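PDB 3MI6: alpha-galactosidase from Lactobacillus brevis, which probably hydrolyses terminal, non-reducing alpha-D-galactose residues in alpha-D-galactosides, including galactose oligosaccharides, galactomannans and galactolipids. Local coordinates for residues D[452-457]-D[489-494]; D[431-436]-D[446-451]; D[415-420]-D[480-485]; D[281-286]-D[497-502]. One frame throughout, in Å; residues are numbered along the deposited sequence.

Contact 1. Residues D[452-457]-D[489-494]; sequences ARPEVV and SSRLTS
Ala452 meets Ser489 at the start of the contact, with CB of Ala452 4.4 Å from OG of Ser489, a loose touch of a methyl on a hydroxyl that is hydrogen-bonded to Asp450. Arg453, at the N-cap position of helix 454-471, does much more. Its chain is extended from CG to NE and runs past the type I beta turn from Ser489 to Leu492, where NH2 of Arg453 gives a weak hydrogen bond of 2.6 Å to OG of Ser490, a partner lying at the edge of the guanidinium and in its plane. CB of Arg491 sits over one face of the same guanidinium, and lower down CG of Arg453 packs 3.8 Å from CB of Arg491. An alanine in place of Arg453 would probably leave OG of Ser490 and OE2 of Glu455 without this donor and remove the CG against which CB of Arg491 packs. Pro454 comes next, its CD 3.7 Å from NH1 of Arg491 and over one face of that group. Glu455 then joins the two arginines. OE1 of Glu455 makes a salt bridge of 2.8 Å with NH1 of Arg491, carboxylate and guanidinium being nearly coplanar (26° apart), while OE2 of Glu455 makes a second salt bridge, with NH1 of Arg453, at 2.8 Å, its hydrogen-bond geometry weak. One carboxylate between two like charges probably offsets their repulsion. The result is a salt-bridge network at the N-terminal end of a helix, tying it to the long loop after strand 475-478 at the rim of the beta/alpha barrel.

Contact 2. Residues D[431-436]-D[446-451]; sequences WLIHAP and QFVLDM
Trp431 O accepts the shortest polar bond of this contact, 2.7 Å from Asp450 N, and the same oxygen receives a CA-H...O contact from Leu449 CA at 3.4 Å. Two residues further on, Ile433 N gives a second bond of 2.9 Å to Val448 O. Between these bonds Leu432 and Leu449 form a single backbone bridge. Residues 431-436 thus lie along one edge of strand 447-448, whose Phe447, like Leu449 just after it, is hydrogen-bonded through the backbone to residues on and just before strand 417-418 of the same chain, Phe447 to Val418 and Leu449 to Glu416. The side chains add an apolar layer. CD2 of Leu432 meets CB of Phe447 at 3.8 Å, reaching the ring obliquely at CG. CD1 of Ile433, anti to CA (chi2 -170°), lies against CG2 of Val448, and CG1 of Ile433 packs 3.7 Å from CA of Asp450. CB of Trp431 reaches CD2 of Leu449. The carboxylate of Asp450 is engaged by Ser489 OG of another loop and by the backbone N of Ala452, two residues on. The chemistry implies that backbone bonds fix the alignment of the two segments, while mostly apolar side chains fill in around them.

Contact 3. Residues D[415-420]-D[480-485]; sequences PEMVSV and MNRYAT
Met417 and Met480, both present as selenomethionine, meet side chain to side chain where short strand 417-418, following barrel strand 408-413, meets the loop after barrel strand 475-478 of the beta/alpha barrel. The tight part centres on CE of Met417, which lies 3.3 Å from SE of Met480 and close to CG of the same residue. CG of Met480, anti to the backbone N (chi1 -160°), is also touched from the Glu416 side, with OE1 of Glu416 3.5 Å from it and OE2 equally near. This carboxylate is buried but well supplied: Tyr504 bonds OE1, while Trp478 and Arg533 hold OE2. Met480 is thus touched by a methyl and by an acid fixed by its own partners. Met480 and Asn481 are predicted to bind substrate, next to the predicted nucleophile Asp479. The packing is looser towards Arg482. Here SE of Met417 is 3.8 Å from CG of Arg482, and CE of Met417 stands 4.1 Å from Asn481 N, distances of simple van der Waals contact. Beyond this the two segments diverge, although this side too is buried, and the head of Arg482 turns to other work. Its NH1 is hydrogen-bonded to the carbonyl oxygens of Gln446, just before strand 447-448, and of Thr441. On the other flank NE and NH2 of Arg482 grip Tyr483 O side-on, each at 2.9 Å; the oxygen lies in the guanidinium plane, while NE stands 61° out of the carbonyl plane and NH2 only 19°.

Contact 4. Residues D[281-286]-D[497-502]; sequences FGWNLA and QLELPH
Phe281 and Leu498 bring the backbones within 4.8 Å, CA to CA, where an extended segment entering strand 283-285 passes the 3-10 turn that leads into helix 500-518. Leu498 O receives a weak hydrogen bond from Gly282 N at 3.1 Å and a CA-H...O contact from Phe281 CA. The side chain of Glu499 carries most of the rest. Extended beyond CG, it crosses Trp283 at about a right angle, with CG 3.3 Å from CE3 of Trp283 and the carboxylate stacked over one face of the indole, the planes 29° apart. OE2 of Glu499 is gripped twice, by Asn284 N at 2.8 Å and by ND2 of Asn284 at 3.1 Å, from opposite faces of the carboxylate plane. OE1 of Glu499 has a salt-bridge partner in Arg503, and ND2 of Asn284 a second acceptor in Asp495 O. An alanine at Glu499 would probably leave Asn284 N without its acceptor and Arg503 without its salt-bridge partner, and uncover part of the indole face. His502 turns its edge to the face of Trp283, an offset edge-to-face pair with planes at 78°. The arrangement is an interdomain junction, joining the beta-rich N-terminal domain of a family 36 glycosidase to its catalytic barrel.

Overall arrangement
Contacts 1, 2 and 3 all belong to the barrel domain, whereas contact 4 joins that domain to the N-terminal one. Along the chain, contact 4 closes the longest loop and encloses the others; contact 2 lies within the loop closed by contact 3, and the segments of contacts 1 and 3 alternate. Contacts 2 and 3 have centres about 8 Å apart and share the small sheet of strands 417-418 and 447-448. The centre of contact 1 lies about 10 Å from that of contact 2 and about 12 Å from that of contact 4, and Ser489 links it to both. Contacts 3 and 4, with centres about 21 Å apart, do not touch. Adjoining loops thus connect the predicted substrate site with the domain interface.

Contact 1. Residues D[452-457]-D[489-494]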
# COMPACT_ATOMS: atom_id res chain seq x y z
N ALA D 452 5.46 -45.78 -16.16
CA ALA D 452 6.65 -46.21 -15.45
C ALA D 452 7.13 -47.54 -15.99
O ALA D 452 8.27 -47.95 -15.75
CB ALA D 452 6.38 -46.30 -13.96
N ARG D 453 6.26 -48.23 -16.73
CA ARG D 453 6.59 -49.53 -17.31
C ARG D 453 7.15 -49.38 -18.72
O ARG D 453 6.49 -48.82 -19.60
CB ARG D 453 5.35 -50.41 -17.37
CG ARG D 453 4.67 -50.63 -16.05
CD ARG D 453 3.21 -50.95 -16.28
NE ARG D 453 2.65 -51.68 -15.15
CZ ARG D 453 2.35 -52.97 -15.18
NH1 ARG D 453 2.55 -53.69 -16.28
NH2 ARG D 453 1.84 -53.55 -14.10
N PRO D 454 8.36 -49.89 -18.94
CA PRO D 454 8.96 -49.84 -20.27
C PRO D 454 8.18 -50.63 -21.32
O PRO D 454 8.34 -50.38 -22.51
CB PRO D 454 10.35 -50.45 -20.04
CG PRO D 454 10.65 -50.15 -18.61
CD PRO D 454 9.33 -50.26 -17.90
N GLU D 455 7.33 -51.57 -20.91
CA GLU D 455 6.51 -52.25 -21.90
C GLU D 455 5.49 -51.28 -22.48
O GLU D 455 5.13 -51.35 -23.65
CB GLU D 455 5.84 -53.53 -21.34
CG GLU D 455 4.87 -53.34 -20.17
CD GLU D 455 5.50 -53.61 -18.78
OE1 GLU D 455 6.71 -53.32 -18.59
OE2 GLU D 455 4.78 -54.11 -17.89
N VAL D 456 5.04 -50.34 -21.66
CA VAL D 456 4.06 -49.36 -22.08
C VAL D 456 4.63 -48.38 -23.10
O VAL D 456 4.00 -48.11 -24.13
CB VAL D 456 3.47 -48.60 -20.89
CG1 VAL D 456 2.54 -47.49 -21.35
CG2 VAL D 456 2.73 -49.56 -19.97
N VAL D 457 5.83 -47.87 -22.83
CA VAL D 457 6.48 -46.93 -23.75
C VAL D 457 6.71 -47.58 -25.13
O VAL D 457 6.50 -46.93 -26.17
CB VAL D 457 7.79 -46.34 -23.13
CG1 VAL D 457 8.47 -45.40 -24.09
CG2 VAL D 457 7.47 -45.60 -21.85
N SER D 489 1.79 -48.45 -8.74
CA SER D 489 2.36 -49.20 -9.84
C SER D 489 2.65 -50.60 -9.32
O SER D 489 3.35 -50.76 -8.32
CB SER D 489 3.65 -48.53 -10.32
OG SER D 489 4.24 -49.23 -11.40
N SER D 490 2.11 -51.61 -9.99
CA SER D 490 2.41 -53.00 -9.63
C SER D 490 3.83 -53.37 -10.07
O SER D 490 4.42 -54.34 -9.59
CB SER D 490 1.38 -53.95 -10.24
OG SER D 490 1.14 -53.67 -11.60
N ARG D 491 4.38 -52.57 -10.98
CA ARG D 491 5.73 -52.77 -11.51
C ARG D 491 6.79 -52.43 -10.47
O ARG D 491 7.95 -52.81 -10.61
CB ARG D 491 5.92 -51.89 -12.74
CG ARG D 491 7.33 -51.85 -13.28
CD ARG D 491 7.80 -53.26 -13.63
NE ARG D 491 9.14 -53.24 -14.20
CZ ARG D 491 9.40 -53.33 -15.50
NH1 ARG D 491 8.38 -53.46 -16.36
NH2 ARG D 491 10.65 -53.31 -15.94
N LEU D 492 6.40 -51.68 -9.45
CA LEU D 492 7.35 -51.23 -8.45
C LEU D 492 7.07 -51.96 -7.15
O LEU D 492 5.95 -52.41 -6.92
CB LEU D 492 7.26 -49.71 -8.26
CG LEU D 492 7.41 -48.87 -9.54
CD1 LEU D 492 7.05 -47.41 -9.28
CD2 LEU D 492 8.83 -48.96 -10.10
N THR D 493 8.09 -52.09 -6.30
CA THR D 493 7.90 -52.75 -5.02
C THR D 493 7.20 -51.80 -4.05
O THR D 493 6.86 -50.67 -4.40
CB THR D 493 9.23 -53.24 -4.44
OG1 THR D 493 10.00 -52.13 -3.97
CG2 THR D 493 10.01 -53.98 -5.50
N SER D 494 6.98 -52.25 -2.82
CA SER D 494 6.32 -51.41 -1.82
C SER D 494 7.14 -50.16 -1.54
O SER D 494 6.60 -49.06 -1.43
CB SER D 494 6.12 -52.21 -0.54
OG SER D 494 5.55 -53.47 -0.83

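Contact 2. Residues D[431-436]-D[446-451]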
# COMPACT_ATOMS: atom_id res chain seq x y z
N TRP D 431 -2.48 -52.20 -16.87
CA TRP D 431 -1.71 -51.03 -17.31
C TRP D 431 -2.25 -49.70 -16.76
O TRP D 431 -1.53 -48.70 -16.77
CB TRP D 431 -1.64 -50.99 -18.83
CG TRP D 431 -0.61 -51.89 -19.44
CD1 TRP D 431 0.09 -52.89 -18.81
CD2 TRP D 431 -0.14 -51.87 -20.79
NE1 TRP D 431 0.95 -53.49 -19.69
CE2 TRP D 431 0.83 -52.89 -20.92
CE3 TRP D 431 -0.45 -51.10 -21.92
CZ2 TRP D 431 1.50 -53.14 -22.12
CZ3 TRP D 431 0.20 -51.36 -23.11
CH2 TRP D 431 1.17 -52.37 -23.20
N LEU D 432 -3.52 -49.68 -16.34
CA LEU D 432 -4.12 -48.55 -15.60
C LEU D 432 -3.47 -48.32 -14.24
O LEU D 432 -3.50 -49.18 -13.38
CB LEU D 432 -5.59 -48.84 -15.32
CG LEU D 432 -6.67 -48.08 -16.08
CD1 LEU D 432 -6.87 -48.74 -17.41
CD2 LEU D 432 -7.96 -48.07 -15.30
N ILE D 433 -2.93 -47.13 -14.02
CA ILE D 433 -2.51 -46.73 -12.68
C ILE D 433 -3.66 -46.85 -11.67
O ILE D 433 -4.62 -46.08 -11.70
CB ILE D 433 -2.01 -45.29 -12.66
CG1 ILE D 433 -0.79 -45.17 -13.57
CG2 ILE D 433 -1.68 -44.86 -11.25
CD1 ILE D 433 -0.07 -43.84 -13.45
N HIS D 434 -3.55 -47.81 -10.76
CA HIS D 434 -4.63 -48.05 -9.82
C HIS D 434 -4.11 -48.56 -8.49
O HIS D 434 -3.28 -49.45 -8.47
CB HIS D 434 -5.61 -49.06 -10.40
CG HIS D 434 -6.73 -49.40 -9.48
ND1 HIS D 434 -6.86 -50.63 -8.88
CD2 HIS D 434 -7.78 -48.66 -9.04
CE1 HIS D 434 -7.94 -50.64 -8.12
NE2 HIS D 434 -8.52 -49.45 -8.20
N ALA D 435 -4.60 -48.02 -7.39
CA ALA D 435 -4.22 -48.53 -6.07
C ALA D 435 -5.07 -49.76 -5.69
O ALA D 435 -6.30 -49.73 -5.74
CB ALA D 435 -4.32 -47.44 -5.03
N PRO D 436 -4.40 -50.87 -5.33
CA PRO D 436 -5.00 -52.19 -5.14
C PRO D 436 -6.50 -52.26 -4.74
O PRO D 436 -7.24 -52.95 -5.47
CB PRO D 436 -4.09 -52.83 -4.10
CG PRO D 436 -2.73 -52.30 -4.50
CD PRO D 436 -2.94 -50.91 -5.08
N GLN D 446 -11.80 -40.95 -18.09
CA GLN D 446 -10.59 -41.68 -18.48
C GLN D 446 -9.61 -41.89 -17.30
O GLN D 446 -9.79 -41.35 -16.20
CB GLN D 446 -9.86 -40.95 -19.60
CG GLN D 446 -9.01 -39.77 -19.14
CD GLN D 446 -8.76 -38.74 -20.25
OE1 GLN D 446 -7.69 -38.14 -20.31
NE2 GLN D 446 -9.77 -38.52 -21.11
N PHE D 447 -8.57 -42.69 -17.53
CA PHE D 447 -7.59 -42.99 -16.49
C PHE D 447 -6.22 -42.98 -17.12
O PHE D 447 -6.12 -42.90 -18.34
CB PHE D 447 -7.88 -44.36 -15.90
CG PHE D 447 -9.24 -44.47 -15.33
CD1 PHE D 447 -10.32 -44.73 -16.16
CD2 PHE D 447 -9.46 -44.27 -13.97
CE1 PHE D 447 -11.58 -44.80 -15.65
CE2 PHE D 447 -10.72 -44.34 -13.45
CZ PHE D 447 -11.79 -44.61 -14.29
N VAL D 448 -5.17 -43.06 -16.31
CA VAL D 448 -3.83 -42.91 -16.86
C VAL D 448 -3.03 -44.22 -16.91
O VAL D 448 -3.09 -45.04 -16.00
CB VAL D 448 -3.04 -41.72 -16.21
CG1 VAL D 448 -3.89 -40.99 -15.18
CG2 VAL D 448 -1.75 -42.17 -15.62
N LEU D 449 -2.30 -44.41 -18.01
CA LEU D 449 -1.42 -45.58 -18.19
C LEU D 449 -0.20 -45.49 -17.31
O LEU D 449 0.38 -44.43 -17.14
CB LEU D 449 -0.93 -45.65 -19.63
CG LEU D 449 -2.00 -45.84 -20.68
CD1 LEU D 449 -1.41 -45.67 -22.07
CD2 LEU D 449 -2.63 -47.21 -20.47
N ASP D 450 0.24 -46.62 -16.79
CA ASP D 450 1.49 -46.63 -16.05
C ASP D 450 2.73 -46.44 -16.94
O ASP D 450 3.38 -47.40 -17.35
CB ASP D 450 1.60 -47.91 -15.23
CG ASP D 450 2.79 -47.91 -14.33
OD1 ASP D 450 3.63 -47.01 -14.48
OD2 ASP D 450 2.88 -48.80 -13.47
N MSE D 451 3.05 -45.19 -17.23
CA MSE D 451 4.23 -44.85 -18.03
C MSE D 451 5.54 -45.30 -17.39
O MSE D 451 6.60 -45.17 -17.99
CB MSE D 451 4.30 -43.34 -18.23
CG MSE D 451 3.14 -42.74 -19.01
SE MSE D 451 3.06 -43.41 -20.85
CE MSE D 451 4.82 -42.83 -21.46

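Contact 3. Residues D[415-420]-D[480-485]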
# COMPACT_ATOMS: atom_id res chain seq x y z
N PRO D 415 -1.48 -40.02 -25.66
CA PRO D 415 -0.79 -41.30 -25.41
C PRO D 415 -0.95 -41.84 -24.00
O PRO D 415 -1.32 -43.01 -23.81
CB PRO D 415 0.68 -40.94 -25.61
CG PRO D 415 0.66 -39.78 -26.52
CD PRO D 415 -0.55 -38.99 -26.14
N GLU D 416 -0.65 -41.00 -23.01
CA GLU D 416 -0.60 -41.41 -21.61
C GLU D 416 -1.95 -41.90 -21.05
O GLU D 416 -2.02 -42.33 -19.89
CB GLU D 416 -0.04 -40.26 -20.76
CG GLU D 416 1.27 -39.63 -21.30
CD GLU D 416 1.41 -38.14 -20.97
OE1 GLU D 416 1.57 -37.80 -19.77
OE2 GLU D 416 1.36 -37.30 -21.90
N MSE D 417 -3.01 -41.87 -21.86
CA MSE D 417 -4.39 -42.11 -21.39
C MSE D 417 -5.10 -43.37 -21.91
O MSE D 417 -4.82 -43.84 -23.02
CB MSE D 417 -5.28 -40.89 -21.68
CG MSE D 417 -4.78 -39.60 -21.05
SE MSE D 417 -4.56 -39.70 -19.09
CE MSE D 417 -3.42 -38.13 -18.89
N VAL D 418 -6.02 -43.90 -21.10
CA VAL D 418 -6.78 -45.11 -21.44
C VAL D 418 -8.23 -45.01 -20.96
O VAL D 418 -8.50 -44.71 -19.80
CB VAL D 418 -6.10 -46.40 -20.87
CG1 VAL D 418 -5.99 -46.32 -19.35
CG2 VAL D 418 -6.83 -47.68 -21.33
N SER D 419 -9.17 -45.22 -21.88
CA SER D 419 -10.60 -45.31 -21.55
C SER D 419 -10.97 -46.76 -21.24
O SER D 419 -10.36 -47.68 -21.78
CB SER D 419 -11.44 -44.78 -22.71
OG SER D 419 -11.77 -43.41 -22.53
N VAL D 420 -11.96 -46.98 -20.37
CA VAL D 420 -12.32 -48.35 -20.03
C VAL D 420 -13.02 -49.02 -21.21
O VAL D 420 -12.81 -50.21 -21.47
CB VAL D 420 -13.22 -48.45 -18.78
CG1 VAL D 420 -13.55 -49.90 -18.48
CG2 VAL D 420 -12.54 -47.83 -17.58
N MSE D 480 -2.99 -34.17 -23.08
CA MSE D 480 -2.95 -34.85 -21.78
C MSE D 480 -3.98 -34.19 -20.86
O MSE D 480 -3.73 -33.12 -20.29
CB MSE D 480 -1.54 -34.75 -21.18
CG MSE D 480 -1.24 -35.78 -20.10
SE MSE D 480 -1.88 -35.29 -18.32
CE MSE D 480 -0.57 -33.92 -17.81
N ASN D 481 -5.14 -34.84 -20.70
CA ASN D 481 -6.36 -34.18 -20.23
C ASN D 481 -6.93 -34.54 -18.85
O ASN D 481 -8.06 -34.17 -18.54
CB ASN D 481 -7.46 -34.34 -21.27
CG ASN D 481 -7.25 -33.47 -22.48
OD1 ASN D 481 -7.28 -33.94 -23.63
ND2 ASN D 481 -7.03 -32.18 -22.24
N ARG D 482 -6.19 -35.26 -18.02
CA ARG D 482 -6.61 -35.39 -16.63
C ARG D 482 -5.42 -35.51 -15.70
O ARG D 482 -4.30 -35.69 -16.14
CB ARG D 482 -7.53 -36.59 -16.44
CG ARG D 482 -6.83 -37.91 -16.55
CD ARG D 482 -7.59 -38.96 -15.83
NE ARG D 482 -7.36 -38.89 -14.39
CZ ARG D 482 -7.98 -39.68 -13.52
NH1 ARG D 482 -8.85 -40.58 -13.95
NH2 ARG D 482 -7.73 -39.57 -12.22
N TYR D 483 -5.67 -35.40 -14.40
CA TYR D 483 -4.62 -35.57 -13.40
C TYR D 483 -4.70 -36.95 -12.74
O TYR D 483 -5.79 -37.41 -12.40
CB TYR D 483 -4.65 -34.44 -12.36
CG TYR D 483 -4.29 -33.09 -12.94
CD1 TYR D 483 -3.09 -32.91 -13.62
CD2 TYR D 483 -5.15 -31.99 -12.80
CE1 TYR D 483 -2.75 -31.67 -14.15
CE2 TYR D 483 -4.82 -30.75 -13.33
CZ TYR D 483 -3.61 -30.60 -14.01
OH TYR D 483 -3.25 -29.37 -14.56
N ALA D 484 -3.57 -37.63 -12.59
CA ALA D 484 -3.61 -38.97 -12.00
C ALA D 484 -4.15 -38.96 -10.57
O ALA D 484 -4.10 -37.95 -9.86
CB ALA D 484 -2.25 -39.68 -12.08
N THR D 485 -4.68 -40.11 -10.18
CA THR D 485 -5.45 -40.25 -8.96
C THR D 485 -5.20 -41.71 -8.48
O THR D 485 -4.85 -42.59 -9.29
CB THR D 485 -6.94 -39.92 -9.29
OG1 THR D 485 -7.40 -38.89 -8.43
CG2 THR D 485 -7.83 -41.12 -9.18

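Contact 4. Residues D[281-286]-D[497-502]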
# COMPACT_ATOMS: atom_id res chain seq x y z
N PHE D 281 7.61 -38.01 -2.94
CA PHE D 281 8.85 -38.40 -3.58
C PHE D 281 9.84 -39.08 -2.63
O PHE D 281 9.99 -38.71 -1.45
CB PHE D 281 9.52 -37.22 -4.27
CG PHE D 281 10.94 -37.50 -4.69
CD1 PHE D 281 11.22 -38.02 -5.94
CD2 PHE D 281 11.99 -37.24 -3.82
CE1 PHE D 281 12.53 -38.28 -6.32
CE2 PHE D 281 13.29 -37.49 -4.17
CZ PHE D 281 13.57 -38.01 -5.42
N GLY D 282 10.53 -40.07 -3.18
CA GLY D 282 11.52 -40.83 -2.44
C GLY D 282 12.20 -41.73 -3.46
O GLY D 282 11.52 -42.37 -4.27
N TRP D 283 13.53 -41.77 -3.44
CA TRP D 283 14.23 -42.56 -4.43
C TRP D 283 15.21 -43.55 -3.84
O TRP D 283 16.20 -43.15 -3.23
CB TRP D 283 14.96 -41.64 -5.38
CG TRP D 283 15.46 -42.35 -6.54
CD1 TRP D 283 16.68 -42.93 -6.69
CD2 TRP D 283 14.75 -42.59 -7.75
NE1 TRP D 283 16.78 -43.51 -7.92
CE2 TRP D 283 15.60 -43.31 -8.60
CE3 TRP D 283 13.47 -42.25 -8.19
CZ2 TRP D 283 15.22 -43.72 -9.86
CZ3 TRP D 283 13.09 -42.66 -9.45
CH2 TRP D 283 13.96 -43.39 -10.27
N ASN D 284 14.92 -44.85 -4.01
CA ASN D 284 15.80 -45.91 -3.52
C ASN D 284 17.08 -46.04 -4.32
O ASN D 284 17.08 -46.41 -5.50
CB ASN D 284 15.07 -47.26 -3.48
CG ASN D 284 13.91 -47.26 -2.52
OD1 ASN D 284 14.09 -47.26 -1.30
ND2 ASN D 284 12.69 -47.27 -3.06
N LEU D 285 18.18 -45.74 -3.65
CA LEU D 285 19.50 -45.69 -4.27
C LEU D 285 20.30 -46.92 -3.83
O LEU D 285 20.95 -46.91 -2.77
CB LEU D 285 20.20 -44.40 -3.85
CG LEU D 285 21.36 -43.81 -4.65
CD1 LEU D 285 20.95 -43.51 -6.08
CD2 LEU D 285 21.87 -42.57 -3.94
N ALA D 286 20.23 -47.98 -4.62
CA ALA D 286 20.97 -49.19 -4.32
C ALA D 286 22.48 -48.94 -4.42
O ALA D 286 22.92 -47.93 -4.98
CB ALA D 286 20.55 -50.28 -5.26
N GLN D 497 7.24 -47.11 -4.20
CA GLN D 497 6.02 -46.43 -4.63
C GLN D 497 6.16 -44.90 -4.71
O GLN D 497 5.52 -44.25 -5.54
CB GLN D 497 4.80 -46.84 -3.80
CG GLN D 497 4.36 -48.27 -4.02
CD GLN D 497 3.93 -48.54 -5.45
OE1 GLN D 497 3.20 -47.75 -6.05
NE2 GLN D 497 4.38 -49.66 -6.01
N LEU D 498 7.01 -44.33 -3.87
CA LEU D 498 7.26 -42.90 -3.91
C LEU D 498 8.11 -42.50 -5.10
O LEU D 498 8.53 -41.35 -5.20
CB LEU D 498 7.95 -42.45 -2.64
CG LEU D 498 7.11 -42.58 -1.39
CD1 LEU D 498 7.96 -42.26 -0.20
CD2 LEU D 498 5.90 -41.68 -1.47
N GLU D 499 8.38 -43.46 -5.99
CA GLU D 499 9.19 -43.19 -7.17
C GLU D 499 8.33 -43.16 -8.41
O GLU D 499 8.85 -42.99 -9.51
CB GLU D 499 10.23 -44.29 -7.39
CG GLU D 499 11.47 -44.27 -6.52
CD GLU D 499 12.33 -45.52 -6.74
OE1 GLU D 499 12.29 -46.07 -7.86
OE2 GLU D 499 13.03 -45.96 -5.80
N LEU D 500 7.02 -43.34 -8.26
CA LEU D 500 6.15 -43.42 -9.42
C LEU D 500 6.10 -42.08 -10.14
O LEU D 500 6.37 -42.00 -11.33
CB LEU D 500 4.74 -43.85 -9.02
CG LEU D 500 3.82 -44.60 -9.99
CD1 LEU D 500 2.38 -44.51 -9.48
CD2 LEU D 500 3.90 -44.11 -11.43
N PRO D 501 5.78 -41.00 -9.40
CA PRO D 501 5.67 -39.73 -10.12
C PRO D 501 6.89 -39.43 -10.97
O PRO D 501 6.72 -39.16 -12.15
CB PRO D 501 5.50 -38.71 -8.99
CG PRO D 501 4.77 -39.48 -7.94
CD PRO D 501 5.38 -40.85 -7.99
N HIS D 502 8.09 -39.49 -10.42
CA HIS D 502 9.25 -39.17 -11.24
C HIS D 502 9.48 -40.16 -12.37
O HIS D 502 9.92 -39.79 -13.46
CB HIS D 502 10.51 -39.07 -10.39
CG HIS D 502 11.70 -38.58 -11.15
ND1 HIS D 502 12.86 -39.30 -11.24
CD2 HIS D 502 11.89 -37.46 -11.88
CE1 HIS D 502 13.73 -38.63 -11.97
NE2 HIS D 502 13.16 -37.51 -12.38